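Local coordinates for protein beta-hexosaminidase Amuc_2018 (Akkermansia muciniphila, PDB 6JEA) that hydrolyses terminal non-reducing beta-linked N-acetylhexosamine residues, including N-acetylglucosamine from unbranched N-glycans and chitobiose, at residues L353-I358 and G365-T370. Numbering follows the deposited sequence.
Sequences LDFPQI and GWMKTT. With NAG (2-acetamido-2-deoxy-beta-D-glucopyranose), chain B.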
loop_
_atom_site.group_PDB
_atom_site.type_symbol
_atom_site.label_atom_id
_atom_site.label_comp_id
_atom_site.label_asym_id
_atom_site.label_seq_id
_atom_site.Cartn_x
_atom_site.Cartn_y
_atom_site.Cartn_z
ATOM N N LEU A 353 5.125 -6.917 4.899
ATOM C CA LEU A 353 5.544 -6.467 6.218
ATOM C C LEU A 353 4.721 -7.073 7.346
ATOM O O LEU A 353 4.920 -6.697 8.505
ATOM C CB LEU A 353 5.493 -4.939 6.294
ATOM C CG LEU A 353 6.395 -4.227 5.283
ATOM C CD1 LEU A 353 6.538 -2.748 5.618
ATOM C CD2 LEU A 353 7.760 -4.900 5.203
ATOM N N ASP A 354 3.806 -7.996 7.043
ATOM C CA ASP A 354 3.165 -8.764 8.102
ATOM C C ASP A 354 4.060 -9.881 8.623
ATOM O O ASP A 354 3.837 -10.366 9.738
ATOM C CB ASP A 354 1.833 -9.348 7.622
ATOM C CG ASP A 354 1.965 -10.149 6.334
ATOM O OD1 ASP A 354 2.756 -9.749 5.451
ATOM O OD2 ASP A 354 1.263 -11.179 6.205
ATOM N N PHE A 355 5.068 -10.281 7.854
ATOM C CA PHE A 355 5.968 -11.333 8.293
ATOM C C PHE A 355 6.866 -10.820 9.416
ATOM O O PHE A 355 7.190 -9.630 9.470
ATOM C CB PHE A 355 6.827 -11.829 7.130
ATOM C CG PHE A 355 6.041 -12.436 5.996
ATOM C CD1 PHE A 355 4.698 -12.757 6.147
ATOM C CD2 PHE A 355 6.650 -12.692 4.779
ATOM C CE1 PHE A 355 3.978 -13.311 5.102
ATOM C CE2 PHE A 355 5.936 -13.250 3.731
ATOM C CZ PHE A 355 4.596 -13.558 3.895
ATOM N N PRO A 356 7.280 -11.696 10.330
ATOM C CA PRO A 356 8.186 -11.265 11.401
ATOM C C PRO A 356 9.503 -10.759 10.832
ATOM O O PRO A 356 10.021 -11.288 9.847
ATOM C CB PRO A 356 8.380 -12.535 12.237
ATOM C CG PRO A 356 8.043 -13.664 11.303
ATOM C CD PRO A 356 6.953 -13.130 10.422
ATOM N N GLN A 357 10.038 -9.710 11.457
ATOM C CA GLN A 357 11.284 -9.110 11.002
ATOM C C GLN A 357 12.513 -9.697 11.682
ATOM O O GLN A 357 13.633 -9.451 11.222
ATOM C CB GLN A 357 11.249 -7.591 11.219
ATOM C CG GLN A 357 10.939 -7.177 12.642
ATOM C CD GLN A 357 10.436 -5.747 12.732
ATOM O OE1 GLN A 357 11.143 -4.802 12.377
ATOM N NE2 GLN A 357 9.202 -5.584 13.201
ATOM N N ILE A 358 12.337 -10.462 12.757
ATOM C CA ILE A 358 13.437 -11.121 13.449
ATOM C C ILE A 358 13.055 -12.579 13.668
ATOM O O ILE A 358 11.943 -12.870 14.123
ATOM C CB ILE A 358 13.769 -10.436 14.788
ATOM C CG1 ILE A 358 14.252 -9.003 14.548
ATOM C CG2 ILE A 358 14.818 -11.232 15.550
ATOM C CD1 ILE A 358 14.571 -8.239 15.814
ATOM N N GLY A 365 2.658 -20.030 12.453
ATOM C CA GLY A 365 2.687 -21.347 11.858
ATOM C C GLY A 365 2.930 -21.406 10.367
ATOM O O GLY A 365 2.799 -22.490 9.783
ATOM N N TRP A 366 3.290 -20.292 9.726
ATOM C CA TRP A 366 3.476 -20.323 8.279
ATOM C C TRP A 366 4.343 -19.184 7.754
ATOM O O TRP A 366 4.934 -19.303 6.675
ATOM C CB TRP A 366 2.116 -20.298 7.580
ATOM C CG TRP A 366 1.346 -19.033 7.794
ATOM C CD1 TRP A 366 0.500 -18.751 8.827
ATOM C CD2 TRP A 366 1.343 -17.878 6.947
ATOM N NE1 TRP A 366 -0.029 -17.492 8.676
ATOM C CE2 TRP A 366 0.474 -16.935 7.530
ATOM C CE3 TRP A 366 1.992 -17.552 5.753
ATOM C CZ2 TRP A 366 0.239 -15.686 6.960
ATOM C CZ3 TRP A 366 1.757 -16.313 5.187
ATOM C CH2 TRP A 366 0.887 -15.394 5.793
ATOM N N MET A 367 4.425 -18.081 8.495
ATOM C CA MET A 367 5.137 -16.905 8.007
ATOM C C MET A 367 6.645 -17.126 8.023
ATOM O O MET A 367 7.214 -17.532 9.040
ATOM C CB MET A 367 4.792 -15.684 8.852
ATOM C CG MET A 367 3.383 -15.163 8.679
ATOM S SD MET A 367 3.156 -13.671 9.657
ATOM C CE MET A 367 1.416 -13.340 9.387
ATOM N N LYS A 368 7.292 -16.843 6.896
ATOM C CA LYS A 368 8.744 -16.805 6.867
ATOM C C LYS A 368 9.244 -15.471 7.421
ATOM O O LYS A 368 8.485 -14.514 7.596
ATOM C CB LYS A 368 9.259 -17.032 5.447
ATOM C CG LYS A 368 9.059 -15.857 4.509
ATOM C CD LYS A 368 10.390 -15.194 4.179
ATOM C CE LYS A 368 10.243 -14.147 3.082
ATOM N NZ LYS A 368 11.483 -13.326 2.914
ATOM N N THR A 369 10.542 -15.415 7.704
ATOM C CA THR A 369 11.156 -14.231 8.292
ATOM C C THR A 369 11.724 -13.338 7.196
ATOM O O THR A 369 12.442 -13.812 6.309
ATOM C CB THR A 369 12.258 -14.629 9.276
ATOM O OG1 THR A 369 11.690 -15.379 10.359
ATOM C CG2 THR A 369 12.959 -13.393 9.832
ATOM N N THR A 370 11.396 -12.049 7.257
ATOM C CA THR A 370 11.935 -11.046 6.339
ATOM C C THR A 370 12.656 -9.996 7.179
ATOM O O THR A 370 12.021 -9.100 7.744
ATOM C CB THR A 370 10.835 -10.413 5.486
ATOM O OG1 THR A 370 10.076 -11.438 4.833
ATOM C CG2 THR A 370 11.444 -9.508 4.428
HETATM C C1 NAG B . -1.421 -12.350 0.562
HETATM C C2 NAG B . -2.940 -12.427 0.384
HETATM C C3 NAG B . -3.657 -11.798 1.580
HETATM C C4 NAG B . -3.127 -12.355 2.893
HETATM C C5 NAG B . -1.609 -12.238 2.933
HETATM C C6 NAG B . -0.996 -12.848 4.170
HETATM C C7 NAG B . -3.786 -12.420 -1.924
HETATM C C8 NAG B . -4.147 -11.568 -3.101
HETATM N N2 NAG B . -3.342 -11.766 -0.846
HETATM O O1 NAG B . -0.799 -13.034 -0.476
HETATM O O3 NAG B . -5.051 -12.061 1.472
HETATM O O4 NAG B . -3.674 -11.628 3.987
HETATM O O5 NAG B . -1.053 -12.928 1.808
HETATM O O6 NAG B . 0.413 -12.667 4.186
HETATM O O7 NAG B . -3.891 -13.641 -1.947
#
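Phe355 meets Trp366 with CE1 3.7 Å from CZ3, the two rings perpendicular, while Met367 CG packs over the centre of one face of the indole. The phenyl ring also bears on Met367: Met367 CG lies 3.7 Å from Phe355 CD1, and SD stands obliquely 5.2 Å from the ring centroid, a Met-aromatic contact. With CG anti to its carbonyl carbon (chi1 -70°) and an extended chain beyond, Met367 carries SD to 3.4 Å from Asp354 O. Beside this hydrophobic group sits the sugar: NAG O6 donates a 2.6 Å hydrogen bond to Asp354 OD2 and approaches the indole edge in plane, 3.2 Å from Trp366 CH2. The packing thus borders the pocket for the terminal sugar, where Arg101, Tyr352 and Glu402 also hydrogen-bond NAG. Farther along, Thr370 N donates to Pro356 O at 3.0 Å, tying the loop's two limbs together. Thr370 OG1, at the Phe355 ring edge, accepts a bond from Lys368 NZ. Lys368 NZ also binds Glu349 O, Arg413 NH1 holds Asp354 O, and Arg417 bridges Phe355 O and Thr370 O. Both limbs belong to the loop joining helices 348-351 and 372-376 of the family 20 catalytic barrel, against helices 407-414 and 417-426, with Leu353 on strand 392-399.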